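Local atomic coordinates of regulating synaptic membrane exocytosis protein 2 (Rattus norvegicus, PDB entry 2BWQ), a protein that probably helps regulate synaptic vesicle exocytosis as a Rab3-interacting molecule, here represented by its C2A domain. Residues Q6-W12 and D121-K127; F13-Q19 and S77-R81; P38-K44 and R58-K64; M88-W94 and F106-I112. All coordinates share one frame; numbering follows the deposited sequence. Where two conformers were deposited one is given.

In the fold
All four contacts belong to one C2 beta sandwich. Interaction 1 pairs strands 6-14 and 123-127, near the two ends of the chain, and encloses the other three. Interaction 2 continues from strand 6-14 at one tip of the domain, with its centre about 28 Å from that of interaction 3, across the chain's centre. Interaction 3 lies within the span bounded by interaction 2, and interaction 4 follows both; strands 41-48 and 88-95, used by interactions 3 and 4, are neighbours in the sheet opposite that of interaction 1. Interactions 1 and 4, centres about 12 Å apart, face each other across the core, where Leu7 and Ile9 meet Ile91 and Tyr126 meets Ile110, packing the two sheets together.

Interaction 1 of 4, residues Q6-W12 and D121-K127; sequences QLSIKLW and DEPHWYK
Ile9 O is gripped by two donors: the backbone N of His124, at 2.9 Å, and a water. That water, at the edge of the Tyr126 ring, is hydrogen-bonded to Tyr126 OH at 2.6 Å. Leu7 and Tyr126 exchange both backbone bonds. A second water joins Leu11 N to Glu122 O, and beyond it Asp121 N returns to Leu11 O. The Lys10 chain bends at its last two torsions (chi3 87°, chi4 66°), which brings NZ to the syn side of Asp121 OD1, somewhat out of the carboxylate plane, in a 2.8 Å salt bridge. On the same face as Lys10, Ser8 CB sits over the six-membered ring of Trp125, 3.6 Å from its centroid, as a CH-pi contact, while the Gln6 amide stands nearly perpendicular to that indole and brings OE1 to 3.3 Å from Trp125 CB. Lys28 adds a cation-pi contact to it. On the opposite face the packing is largely apolar: Ile9 CD1 meets Tyr126 CD1 at 3.8 Å; Ile9 packs on Ile91 and Tyr126 on Ile110 and Ile112 of the other sheet. Antiparallel pairing of the first strand with the last is consistent with the type I topology of synaptotagmin-like C2 domains.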
# COMPACT_ATOMS: atom_id res chain seq x y z
N GLN A 6 -4.51 -5.51 8.69
CA GLN A 6 -3.14 -5.58 8.12
C GLN A 6 -3.24 -5.65 6.62
O GLN A 6 -4.22 -6.18 6.07
CB GLN A 6 -2.39 -6.78 8.64
CG GLN A 6 -2.26 -6.84 10.17
CD GLN A 6 -1.37 -7.94 10.66
OE1 GLN A 6 -0.43 -8.37 9.98
NE2 GLN A 6 -1.66 -8.41 11.88
N LEU A 7 -2.14 -5.26 5.96
CA LEU A 7 -2.06 -5.23 4.51
C LEU A 7 -0.86 -6.03 4.01
O LEU A 7 0.26 -5.83 4.52
CB LEU A 7 -1.87 -3.80 4.03
CG LEU A 7 -1.96 -3.64 2.52
CD1 LEU A 7 -3.32 -4.07 1.90
CD2 LEU A 7 -1.68 -2.20 2.13
N SER A 8 -1.06 -6.92 3.04
CA SER A 8 0.00 -7.73 2.48
C SER A 8 0.53 -7.08 1.24
O SER A 8 -0.20 -6.80 0.30
CB SER A 8 -0.54 -9.11 2.17
OG SER A 8 0.48 -9.89 1.53
N ILE A 9 1.84 -6.77 1.28
CA ILE A 9 2.51 -5.96 0.23
C ILE A 9 3.81 -6.67 -0.12
O ILE A 9 4.51 -7.18 0.78
CB ILE A 9 2.88 -4.58 0.84
CG1 ILE A 9 1.62 -3.82 1.27
CG2 ILE A 9 3.61 -3.71 -0.21
CD1 ILE A 9 1.90 -2.56 2.11
N LYS A 10 4.14 -6.72 -1.41
CA LYS A 10 5.41 -7.28 -1.90
C LYS A 10 6.16 -6.19 -2.61
O LYS A 10 5.60 -5.46 -3.49
CB LYS A 10 5.09 -8.44 -2.86
CG LYS A 10 6.32 -9.09 -3.55
CD LYS A 10 5.86 -10.36 -4.26
CE LYS A 10 5.34 -10.22 -5.65
NZ LYS A 10 6.33 -9.79 -6.64
N LEU A 11 7.44 -6.01 -2.28
CA LEU A 11 8.28 -4.93 -2.85
C LEU A 11 9.49 -5.52 -3.53
O LEU A 11 10.13 -6.42 -2.97
CB LEU A 11 8.75 -4.02 -1.71
CG LEU A 11 7.69 -3.36 -0.85
CD1 LEU A 11 8.31 -2.57 0.28
CD2 LEU A 11 6.82 -2.39 -1.71
N TRP A 12 9.88 -4.91 -4.64
CA TRP A 12 11.13 -5.31 -5.25
C TRP A 12 11.66 -4.14 -6.08
O TRP A 12 10.90 -3.54 -6.83
CB TRP A 12 10.89 -6.54 -6.14
CG TRP A 12 12.14 -7.02 -6.83
CD1 TRP A 12 13.30 -7.54 -6.24
CD2 TRP A 12 12.33 -7.00 -8.20
NE1 TRP A 12 14.22 -7.78 -7.26
CE2 TRP A 12 13.65 -7.46 -8.46
CE3 TRP A 12 11.53 -6.61 -9.26
CZ2 TRP A 12 14.15 -7.54 -9.76
CZ3 TRP A 12 12.03 -6.67 -10.55
CH2 TRP A 12 13.32 -7.11 -10.77
N ASP A 121 11.25 -9.04 -2.75
CA ASP A 121 10.27 -9.68 -3.65
C ASP A 121 9.42 -10.73 -2.98
O ASP A 121 8.96 -11.64 -3.71
CB ASP A 121 10.94 -10.24 -4.93
CG ASP A 121 9.95 -10.42 -6.02
OD1 ASP A 121 9.06 -9.58 -6.20
OD2 ASP A 121 10.01 -11.45 -6.74
N GLU A 122 9.25 -10.66 -1.67
CA GLU A 122 8.35 -11.53 -0.95
C GLU A 122 7.17 -10.77 -0.37
O GLU A 122 7.34 -9.64 0.04
CB GLU A 122 9.07 -12.22 0.22
CG GLU A 122 10.18 -13.22 -0.24
CD GLU A 122 9.67 -14.56 -0.79
OE1 GLU A 122 8.47 -14.74 -0.94
OE2 GLU A 122 10.55 -15.47 -1.04
N PRO A 123 6.01 -11.36 -0.21
CA PRO A 123 4.93 -10.72 0.49
C PRO A 123 5.20 -10.65 2.01
O PRO A 123 5.76 -11.60 2.59
CB PRO A 123 3.71 -11.65 0.23
CG PRO A 123 4.36 -12.97 -0.00
CD PRO A 123 5.70 -12.75 -0.62
N HIS A 124 4.82 -9.49 2.57
CA HIS A 124 4.88 -9.32 4.01
C HIS A 124 3.63 -8.60 4.48
O HIS A 124 3.07 -7.79 3.74
CB HIS A 124 6.12 -8.47 4.35
CG HIS A 124 7.40 -9.20 4.13
ND1 HIS A 124 8.33 -8.97 3.14
CD2 HIS A 124 7.86 -10.25 4.84
CE1 HIS A 124 9.33 -9.85 3.26
NE2 HIS A 124 9.04 -10.64 4.27
N TRP A 125 3.26 -8.87 5.73
CA TRP A 125 2.11 -8.20 6.35
C TRP A 125 2.57 -6.96 7.11
O TRP A 125 3.62 -6.97 7.80
CB TRP A 125 1.43 -9.14 7.36
CG TRP A 125 0.64 -10.25 6.69
CD1 TRP A 125 0.98 -11.58 6.59
CD2 TRP A 125 -0.61 -10.11 6.03
NE1 TRP A 125 -0.01 -12.27 5.93
CE2 TRP A 125 -0.99 -11.39 5.55
CE3 TRP A 125 -1.47 -9.04 5.81
CZ2 TRP A 125 -2.22 -11.61 4.88
CZ3 TRP A 125 -2.70 -9.27 5.13
CH2 TRP A 125 -3.02 -10.52 4.65
N TYR A 126 1.81 -5.86 7.01
CA TYR A 126 2.05 -4.61 7.71
C TYR A 126 0.79 -4.20 8.48
O TYR A 126 -0.30 -4.17 7.90
CB TYR A 126 2.44 -3.48 6.70
CG TYR A 126 3.73 -3.77 5.93
CD1 TYR A 126 3.72 -4.57 4.79
CD2 TYR A 126 4.92 -3.25 6.38
CE1 TYR A 126 4.90 -4.85 4.12
CE2 TYR A 126 6.12 -3.50 5.68
CZ TYR A 126 6.08 -4.29 4.55
OH TYR A 126 7.25 -4.54 3.83
N LYS A 127 1.02 -3.74 9.71
CA LYS A 127 -0.12 -3.27 10.51
C LYS A 127 -0.54 -1.91 10.06
O LYS A 127 0.26 -1.01 9.89
CB LYS A 127 0.28 -3.27 11.98
CG LYS A 127 0.23 -4.73 12.53
CD LYS A 127 0.66 -4.91 13.98
CE LYS A 127 0.86 -6.42 14.26
NZ LYS A 127 1.12 -6.71 15.72
O HOH W 1 6.84 -6.00 1.67
O HOH W 2 8.58 -7.23 -0.01

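Interaction 2 of 4, residues F13-Q19 and S77-R81; sequences FDKVGHQ and SPVHR. With SO4 (sulfate ion), chain B.
His18 and Val79 share the one direct hydrogen bond between 13-19 and 77-81: Val79 N gives to His18 O at 2.8 Å, approaching from 54° above the carbonyl plane instead of along a lone pair. Within 13-19 the turn is tied internally. Asp14 OD1 accepts from Gly17 N at 3.1 Å, an Asx motif, and His18 and Gln19 both face Asp14 as a G1 beta bulge, with His18 at the left-handed backbone angles of such a bulge.

Packing round the Phe13 ring comes next. With CG turned away from the backbone N (chi1 176°), the ring reaches 77-81 edge-on: Val79 O lies in its plane, 3.4 Å from CE1, and Val79 CG1 is 3.8 Å from the same carbon. Arg81 N comes near CZ, and Phe84 meets the ring edge-to-face. Replacing Phe13 with an alanine would probably open a gap beside Val79 and leave Phe84 without its aromatic mate.

The third group is aromatic and polar. In the conformer of His80 given, one of two, its ring meets that of His18 obliquely, centroids 4.8 Å apart; a weak bond from His80 ND1 to a sulfate rests on the same conformer and is doubtful. The sulfate, probably from the crystallisation liquor, is held more firmly by backbone: its O3 accepts from Arg81 N at 3.0 Å and lies at the edge of the His18 ring, and Arg82 N also bonds to it.

A tight bulged turn packed against the loop that follows strand 69-76, here bent by a cis peptide before Pro78, closes one tip of the C2 sandwich.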
# COMPACT_ATOMS: atom_id res chain seq x y z
N PHE A 13 12.96 -3.97 -6.02
CA PHE A 13 13.63 -2.98 -6.87
C PHE A 13 14.44 -3.65 -7.97
O PHE A 13 15.23 -4.53 -7.67
CB PHE A 13 14.50 -2.09 -6.00
CG PHE A 13 15.31 -1.08 -6.79
CD1 PHE A 13 14.67 -0.09 -7.55
CD2 PHE A 13 16.71 -1.11 -6.78
CE1 PHE A 13 15.38 0.80 -8.32
CE2 PHE A 13 17.45 -0.19 -7.55
CZ PHE A 13 16.75 0.78 -8.29
N ASP A 14 14.18 -3.25 -9.20
CA ASP A 14 14.92 -3.75 -10.31
C ASP A 14 16.10 -2.78 -10.58
O ASP A 14 15.87 -1.67 -11.18
CB ASP A 14 14.02 -3.85 -11.51
CG ASP A 14 14.74 -4.34 -12.77
OD1 ASP A 14 15.98 -4.43 -12.78
OD2 ASP A 14 14.07 -4.51 -13.77
N LYS A 15 17.31 -3.08 -10.09
CA LYS A 15 18.43 -2.11 -10.09
C LYS A 15 19.01 -1.81 -11.45
O LYS A 15 19.60 -0.74 -11.63
CB LYS A 15 19.55 -2.55 -9.13
CG LYS A 15 20.39 -3.74 -9.63
CD LYS A 15 21.36 -4.23 -8.53
CE LYS A 15 20.85 -3.91 -7.12
NZ LYS A 15 21.39 -4.85 -6.08
N VAL A 16 18.81 -2.71 -12.41
CA VAL A 16 19.32 -2.50 -13.77
C VAL A 16 18.28 -1.72 -14.58
O VAL A 16 18.66 -0.89 -15.40
CB VAL A 16 19.57 -3.87 -14.46
CG1 VAL A 16 20.19 -3.71 -15.84
CG2 VAL A 16 20.49 -4.79 -13.61
N GLY A 17 17.00 -2.01 -14.36
CA GLY A 17 15.84 -1.43 -15.08
C GLY A 17 15.31 -0.12 -14.45
O GLY A 17 14.47 0.59 -15.06
N HIS A 18 15.86 0.17 -13.29
CA HIS A 18 15.52 1.39 -12.54
C HIS A 18 14.02 1.52 -12.30
O HIS A 18 13.43 2.56 -12.61
CB HIS A 18 16.15 2.59 -13.27
CG HIS A 18 17.64 2.53 -13.30
ND1 HIS A 18 18.34 2.17 -14.43
CD2 HIS A 18 18.58 2.70 -12.33
CE1 HIS A 18 19.64 2.17 -14.17
NE2 HIS A 18 19.81 2.49 -12.89
N GLN A 19 13.42 0.45 -11.76
CA GLN A 19 11.99 0.45 -11.46
C GLN A 19 11.72 -0.16 -10.12
O GLN A 19 12.40 -1.13 -9.73
CB GLN A 19 11.20 -0.43 -12.47
CG GLN A 19 11.35 -0.17 -13.95
CD GLN A 19 10.47 -1.15 -14.78
OE1 GLN A 19 9.94 -0.73 -15.80
NE2 GLN A 19 10.30 -2.42 -14.33
N SER A 77 8.66 4.33 -12.04
CA SER A 77 9.88 4.47 -12.81
C SER A 77 9.98 5.90 -13.30
O SER A 77 8.92 6.47 -13.59
CB SER A 77 9.76 3.60 -14.06
OG SER A 77 10.88 3.76 -14.96
N PRO A 78 11.17 6.47 -13.40
CA PRO A 78 12.47 5.88 -13.07
C PRO A 78 12.72 5.95 -11.59
O PRO A 78 12.27 6.90 -10.90
CB PRO A 78 13.46 6.86 -13.71
CG PRO A 78 12.74 8.20 -13.71
CD PRO A 78 11.30 7.85 -13.97
N VAL A 79 13.39 4.93 -11.05
CA VAL A 79 13.83 4.91 -9.64
C VAL A 79 15.28 4.49 -9.55
O VAL A 79 15.69 3.55 -10.25
CB VAL A 79 12.96 3.93 -8.77
CG1 VAL A 79 13.46 3.97 -7.30
CG2 VAL A 79 11.52 4.42 -8.84
N HIS A 80 16.03 5.18 -8.70
CA HIS A 80 17.46 5.03 -8.59
C HIS A 80 17.86 4.68 -7.15
O HIS A 80 17.42 5.40 -6.24
CB HIS A 80 18.14 6.33 -9.05
CG HIS A 80 17.92 6.62 -10.50
ND1 HIS A 80 18.74 6.16 -11.49
CD2 HIS A 80 16.94 7.31 -11.13
CE1 HIS A 80 18.28 6.52 -12.67
NE2 HIS A 80 17.20 7.25 -12.49
N ARG A 81 18.69 3.64 -6.98
CA ARG A 81 19.15 3.21 -5.64
C ARG A 81 19.66 4.43 -4.81
O ARG A 81 19.40 4.57 -3.58
CB ARG A 81 20.28 2.18 -5.81
CG ARG A 81 20.93 1.71 -4.52
CD ARG A 81 19.97 0.99 -3.65
NE ARG A 81 20.48 0.73 -2.30
CZ ARG A 81 20.71 1.67 -1.36
NH1 ARG A 81 20.48 2.95 -1.59
NH2 ARG A 81 21.17 1.29 -0.17
S SO4 B . 21.62 4.26 -9.19
O1 SO4 B . 21.64 4.90 -7.85
O2 SO4 B . 22.71 3.31 -9.30
O3 SO4 B . 20.37 3.54 -9.45
O4 SO4 B . 21.81 5.28 -10.24

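Interaction 3 of 4, residues P38-K44 and R58-K64; sequences PRNPYVK and RTKTVKK
An edge pairing of the C2 sandwich starts at Lys44 and Arg58, an antiparallel non-hydrogen-bonded pair, and runs on as a looser track in which 58-64 follows 38-44 in the opposite sense. Thr59 N gives to Val43 O at 2.9 Å. The return bond is made by a side chain: with OG1 between the backbone N and carbonyl carbon (chi1 68°), Thr59 accepts from Val43 N at 2.9 Å, almost straight at 175°. The same hydroxyl donates to Lys60 O at 2.8 Å, which fixes its rotation. Farther along, Val62 N gives to Pro41 O; Pro41 has no N-H to return to Val62 O, which instead receives a CA-H...O contact from Asn40. Another side chain takes over at the far end, where Asn40 OD1 receives Lys64 N at 3.0 Å in the carbonyl plane.

The side-chain centrepiece is Tyr42. A bend at chi3 lays the Arg58 guanidinium flat over one ring face, centres 3.8 Å apart and planes at 6°, with NH2 above the ring centre: a stacked cation-pi pair. Gln96 OE1 also bonds that NH2 and would help hold the group flat. Thr61 OG1 approaches Tyr42 CD2 obliquely at 3.4 Å, while Thr61 CG2 rests against Asn40 O.

The other face of Tyr42 stacks on Trp94 of strand 88-95, the next strand of this sheet, so the ring is held between Arg58 and an indole. Inward, Val43 and Thr59 meet Trp70 and Ile24 on strands 69-76 and 19-28 of the facing sheet.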
# COMPACT_ATOMS: atom_id res chain seq x y z
N PRO A 38 -19.84 -4.32 6.42
CA PRO A 38 -18.47 -4.37 5.95
C PRO A 38 -18.07 -3.10 5.16
O PRO A 38 -18.86 -2.17 5.02
CB PRO A 38 -18.48 -5.60 5.04
CG PRO A 38 -19.89 -5.63 4.50
CD PRO A 38 -20.77 -5.13 5.61
N ARG A 39 -16.82 -3.09 4.72
CA ARG A 39 -16.20 -1.95 4.08
C ARG A 39 -16.26 -2.09 2.54
O ARG A 39 -16.47 -3.17 2.02
CB ARG A 39 -14.72 -1.96 4.53
CG ARG A 39 -14.49 -1.79 6.05
CD ARG A 39 -15.02 -0.47 6.53
NE ARG A 39 -14.83 -0.31 7.98
CZ ARG A 39 -14.92 0.84 8.64
NH1 ARG A 39 -15.26 1.98 8.00
NH2 ARG A 39 -14.70 0.83 9.95
N ASN A 40 -15.96 -0.99 1.86
CA ASN A 40 -15.66 -0.98 0.43
C ASN A 40 -14.25 -0.47 0.28
O ASN A 40 -14.04 0.73 0.05
CB ASN A 40 -16.59 -0.04 -0.36
CG ASN A 40 -18.05 -0.41 -0.19
OD1 ASN A 40 -18.46 -1.60 -0.24
ND2 ASN A 40 -18.87 0.64 0.01
N PRO A 41 -13.28 -1.34 0.52
CA PRO A 41 -11.89 -0.83 0.67
C PRO A 41 -11.09 -0.63 -0.62
O PRO A 41 -11.22 -1.42 -1.59
CB PRO A 41 -11.25 -1.87 1.61
CG PRO A 41 -11.99 -3.15 1.28
CD PRO A 41 -13.38 -2.77 0.83
N TYR A 42 -10.24 0.40 -0.60
CA TYR A 42 -9.20 0.58 -1.63
C TYR A 42 -7.96 1.08 -0.95
O TYR A 42 -8.01 1.65 0.11
CB TYR A 42 -9.65 1.48 -2.79
CG TYR A 42 -9.84 2.93 -2.39
CD1 TYR A 42 -8.76 3.86 -2.51
CD2 TYR A 42 -11.11 3.41 -2.03
CE1 TYR A 42 -8.94 5.20 -2.21
CE2 TYR A 42 -11.28 4.77 -1.68
CZ TYR A 42 -10.18 5.63 -1.83
OH TYR A 42 -10.37 6.99 -1.56
N VAL A 43 -6.85 0.89 -1.67
CA VAL A 43 -5.55 1.38 -1.24
C VAL A 43 -5.04 2.43 -2.19
O VAL A 43 -5.19 2.30 -3.38
CB VAL A 43 -4.53 0.22 -1.19
CG1 VAL A 43 -3.15 0.73 -0.82
CG2 VAL A 43 -4.92 -0.77 -0.10
N LYS A 44 -4.50 3.51 -1.63
CA LYS A 44 -3.81 4.58 -2.38
C LYS A 44 -2.35 4.56 -1.99
O LYS A 44 -2.01 4.35 -0.81
CB LYS A 44 -4.42 5.94 -1.99
CG LYS A 44 -3.83 7.08 -2.76
CD LYS A 44 -4.74 8.34 -2.63
CE LYS A 44 -4.78 8.85 -1.19
NZ LYS A 44 -5.65 10.06 -1.05
N ARG A 58 -3.68 3.75 -7.29
CA ARG A 58 -4.77 3.31 -6.45
C ARG A 58 -5.22 1.94 -6.89
O ARG A 58 -5.27 1.68 -8.10
CB ARG A 58 -5.96 4.26 -6.69
CG ARG A 58 -5.93 5.47 -5.90
CD ARG A 58 -7.18 6.35 -6.09
NE ARG A 58 -8.44 5.62 -5.90
CZ ARG A 58 -9.57 6.18 -5.42
NH1 ARG A 58 -9.57 7.47 -5.04
NH2 ARG A 58 -10.67 5.46 -5.29
N THR A 59 -5.57 1.08 -5.94
CA THR A 59 -6.29 -0.16 -6.30
C THR A 59 -7.72 0.15 -6.69
O THR A 59 -8.27 1.21 -6.39
CB THR A 59 -6.31 -1.18 -5.15
OG1 THR A 59 -7.13 -0.67 -4.09
CG2 THR A 59 -4.91 -1.52 -4.60
N LYS A 60 -8.33 -0.85 -7.32
CA LYS A 60 -9.80 -0.87 -7.42
C LYS A 60 -10.42 -0.98 -6.01
O LYS A 60 -9.75 -1.28 -5.01
CB LYS A 60 -10.28 -2.01 -8.32
CG LYS A 60 -9.80 -1.83 -9.74
CD LYS A 60 -10.23 -3.03 -10.62
CE LYS A 60 -9.69 -2.89 -12.06
NZ LYS A 60 -9.92 -4.15 -12.85
N THR A 61 -11.72 -0.70 -5.94
CA THR A 61 -12.45 -0.76 -4.66
C THR A 61 -13.23 -2.06 -4.60
O THR A 61 -14.03 -2.33 -5.47
CB THR A 61 -13.41 0.44 -4.53
OG1 THR A 61 -12.66 1.68 -4.53
CG2 THR A 61 -14.15 0.43 -3.18
N VAL A 62 -12.98 -2.89 -3.63
CA VAL A 62 -13.76 -4.14 -3.48
C VAL A 62 -15.05 -3.82 -2.74
O VAL A 62 -15.04 -3.00 -1.82
CB VAL A 62 -12.95 -5.22 -2.71
CG1 VAL A 62 -13.77 -6.47 -2.55
CG2 VAL A 62 -11.65 -5.48 -3.44
N LYS A 63 -16.15 -4.42 -3.18
CA LYS A 63 -17.44 -4.17 -2.53
C LYS A 63 -17.66 -5.10 -1.33
O LYS A 63 -17.47 -6.32 -1.45
CB LYS A 63 -18.64 -4.39 -3.47
CG LYS A 63 -18.60 -3.97 -4.87
CD LYS A 63 -20.02 -4.16 -5.49
CE LYS A 63 -19.97 -4.21 -7.05
NZ LYS A 63 -20.97 -3.33 -7.79
N LYS A 64 -18.04 -4.52 -0.20
CA LYS A 64 -18.63 -5.26 0.93
C LYS A 64 -17.75 -6.41 1.44
O LYS A 64 -18.08 -7.61 1.31
CB LYS A 64 -20.06 -5.78 0.60
CG LYS A 64 -21.05 -4.64 0.36
CD LYS A 64 -22.47 -5.20 -0.04
CE LYS A 64 -23.46 -4.07 -0.24
NZ LYS A 64 -24.79 -4.61 -0.75

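Interaction 4 of 4, residues M88-W94 and F106-I112; sequences MLEITLW and FLGEILI
Phe106 pushes its ring against the flat of Trp94: CD1 rests over one indole face toward the rim, 3.7 Å from Trp94 CH2, while Phe106 CB meets CZ3. With CG anti to the carbonyl carbon (chi1 -59°), the indole leans obliquely over Phe106, ring planes at 58°. A bond along its strand, Trp94 NE1 to Thr92 OG1 at 2.8 Å, keeps it from turning. Without the indole, as with an alanine here, the Thr92 hydroxyl would probably lose its donor and Phe106 and Tyr42 the flat surface they rest on. The Phe106 ring folds back over Gly108, whose N lies 3.5 Å above the ring centre. At Gly108 (phi 132°) a side chain would jam against the carbonyl of Leu107.

These strands form the beta hairpin 88-95/105-113 at one edge of a C2 sandwich sheet. Leu107 and Gly108 both lie opposite Leu93, as in a beta bulge: Leu107 N gives to Leu93 O, and Leu93 N to Gly108 O.

On the face turned to the core, Leu93 CD2 fits against Leu107 CB at 3.7 Å. Ile91 reaches diagonally, CD1 to Ile112 CD1 at 3.9 Å, making a ridge against Leu7, Ile9 and Tyr126 of the other sheet. On the outer face Leu111 CD1 drops into the hollow between Met88 SD and Glu90 CB, 3.9 Å from the sulfur, and Thr92 CG2 lies alongside Glu109 CG.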
# COMPACT_ATOMS: atom_id res chain seq x y z
N MET A 88 10.00 7.50 0.09
CA MET A 88 9.14 6.68 0.93
C MET A 88 7.84 6.38 0.25
O MET A 88 7.40 7.14 -0.62
CB MET A 88 8.86 7.33 2.29
CG MET A 88 8.08 8.58 2.21
SD MET A 88 8.22 9.45 3.79
CE MET A 88 7.06 10.82 3.47
N LEU A 89 7.24 5.27 0.61
CA LEU A 89 5.92 4.92 0.12
C LEU A 89 4.88 5.19 1.16
O LEU A 89 4.95 4.65 2.27
CB LEU A 89 5.88 3.40 -0.21
CG LEU A 89 6.72 2.99 -1.40
CD1 LEU A 89 6.87 1.45 -1.37
CD2 LEU A 89 6.05 3.36 -2.72
N GLU A 90 3.93 6.08 0.85
CA GLU A 90 2.80 6.37 1.74
C GLU A 90 1.61 5.57 1.25
O GLU A 90 1.06 5.80 0.17
CB GLU A 90 2.49 7.88 1.70
CG GLU A 90 1.27 8.25 2.55
CD GLU A 90 0.64 9.51 2.02
OE1 GLU A 90 1.15 10.57 2.33
OE2 GLU A 90 -0.42 9.42 1.35
N ILE A 91 1.26 4.56 2.03
CA ILE A 91 0.22 3.58 1.69
C ILE A 91 -0.95 3.78 2.62
O ILE A 91 -0.79 3.69 3.82
CB ILE A 91 0.80 2.15 1.80
CG1 ILE A 91 2.01 2.05 0.86
CG2 ILE A 91 -0.30 1.11 1.49
CD1 ILE A 91 2.94 0.79 1.22
N THR A 92 -2.10 4.12 2.07
CA THR A 92 -3.29 4.41 2.88
C THR A 92 -4.44 3.57 2.43
O THR A 92 -4.62 3.31 1.23
CB THR A 92 -3.65 5.92 2.88
OG1 THR A 92 -3.81 6.38 1.53
CG2 THR A 92 -2.54 6.70 3.57
N LEU A 93 -5.27 3.14 3.41
CA LEU A 93 -6.44 2.31 3.13
C LEU A 93 -7.68 3.16 3.46
O LEU A 93 -7.70 3.88 4.45
CB LEU A 93 -6.38 1.09 4.06
CG LEU A 93 -7.57 0.13 3.86
CD1 LEU A 93 -7.50 -0.61 2.52
CD2 LEU A 93 -7.64 -0.82 5.03
N TRP A 94 -8.71 3.01 2.62
CA TRP A 94 -9.91 3.85 2.64
C TRP A 94 -11.15 2.99 2.46
O TRP A 94 -11.12 2.00 1.75
CB TRP A 94 -9.89 4.88 1.49
CG TRP A 94 -8.71 5.75 1.59
CD1 TRP A 94 -7.48 5.51 1.01
CD2 TRP A 94 -8.57 6.98 2.36
NE1 TRP A 94 -6.61 6.50 1.39
CE2 TRP A 94 -7.22 7.42 2.19
CE3 TRP A 94 -9.43 7.76 3.18
CZ2 TRP A 94 -6.70 8.58 2.79
CZ3 TRP A 94 -8.88 8.96 3.76
CH2 TRP A 94 -7.55 9.33 3.58
N PHE A 106 -11.00 7.02 6.48
CA PHE A 106 -9.60 6.64 6.55
C PHE A 106 -9.50 5.41 7.43
O PHE A 106 -10.02 5.39 8.56
CB PHE A 106 -8.85 7.79 7.22
CG PHE A 106 -7.40 7.49 7.48
CD1 PHE A 106 -6.49 7.23 6.45
CD2 PHE A 106 -6.92 7.49 8.77
CE1 PHE A 106 -5.14 7.04 6.72
CE2 PHE A 106 -5.55 7.26 9.03
CZ PHE A 106 -4.66 7.05 7.97
N LEU A 107 -8.83 4.37 6.91
CA LEU A 107 -8.69 3.11 7.67
C LEU A 107 -7.24 2.82 8.06
O LEU A 107 -6.92 1.74 8.53
CB LEU A 107 -9.23 1.91 6.91
CG LEU A 107 -10.75 1.93 6.61
CD1 LEU A 107 -11.15 0.70 5.74
CD2 LEU A 107 -11.53 1.99 7.91
N GLY A 108 -6.31 3.74 7.78
CA GLY A 108 -4.97 3.55 8.29
C GLY A 108 -3.89 3.74 7.25
O GLY A 108 -4.17 3.82 6.06
N GLU A 109 -2.67 3.89 7.75
CA GLU A 109 -1.53 4.25 6.92
C GLU A 109 -0.37 3.34 7.25
O GLU A 109 -0.16 2.99 8.43
CB GLU A 109 -1.12 5.74 7.20
CG GLU A 109 0.15 6.17 6.43
CD GLU A 109 0.41 7.62 6.50
OE1 GLU A 109 -0.53 8.35 6.72
OE2 GLU A 109 1.57 7.96 6.32
N ILE A 110 0.36 2.96 6.23
CA ILE A 110 1.67 2.32 6.38
C ILE A 110 2.66 3.20 5.61
O ILE A 110 2.44 3.53 4.45
CB ILE A 110 1.60 0.91 5.74
CG1 ILE A 110 0.62 0.03 6.54
CG2 ILE A 110 3.00 0.26 5.61
CD1 ILE A 110 -0.01 -1.02 5.65
N LEU A 111 3.73 3.62 6.23
CA LEU A 111 4.71 4.56 5.62
C LEU A 111 6.04 3.82 5.57
O LEU A 111 6.61 3.52 6.66
CB LEU A 111 4.81 5.86 6.44
CG LEU A 111 5.63 6.95 5.81
CD1 LEU A 111 5.01 7.43 4.48
CD2 LEU A 111 5.66 8.12 6.83
N ILE A 112 6.52 3.50 4.38
CA ILE A 112 7.73 2.65 4.27
C ILE A 112 8.85 3.48 3.71
O ILE A 112 8.81 3.90 2.56
CB ILE A 112 7.43 1.43 3.37
CG1 ILE A 112 6.35 0.54 3.99
CG2 ILE A 112 8.75 0.60 3.13
CD1 ILE A 112 5.98 -0.64 3.11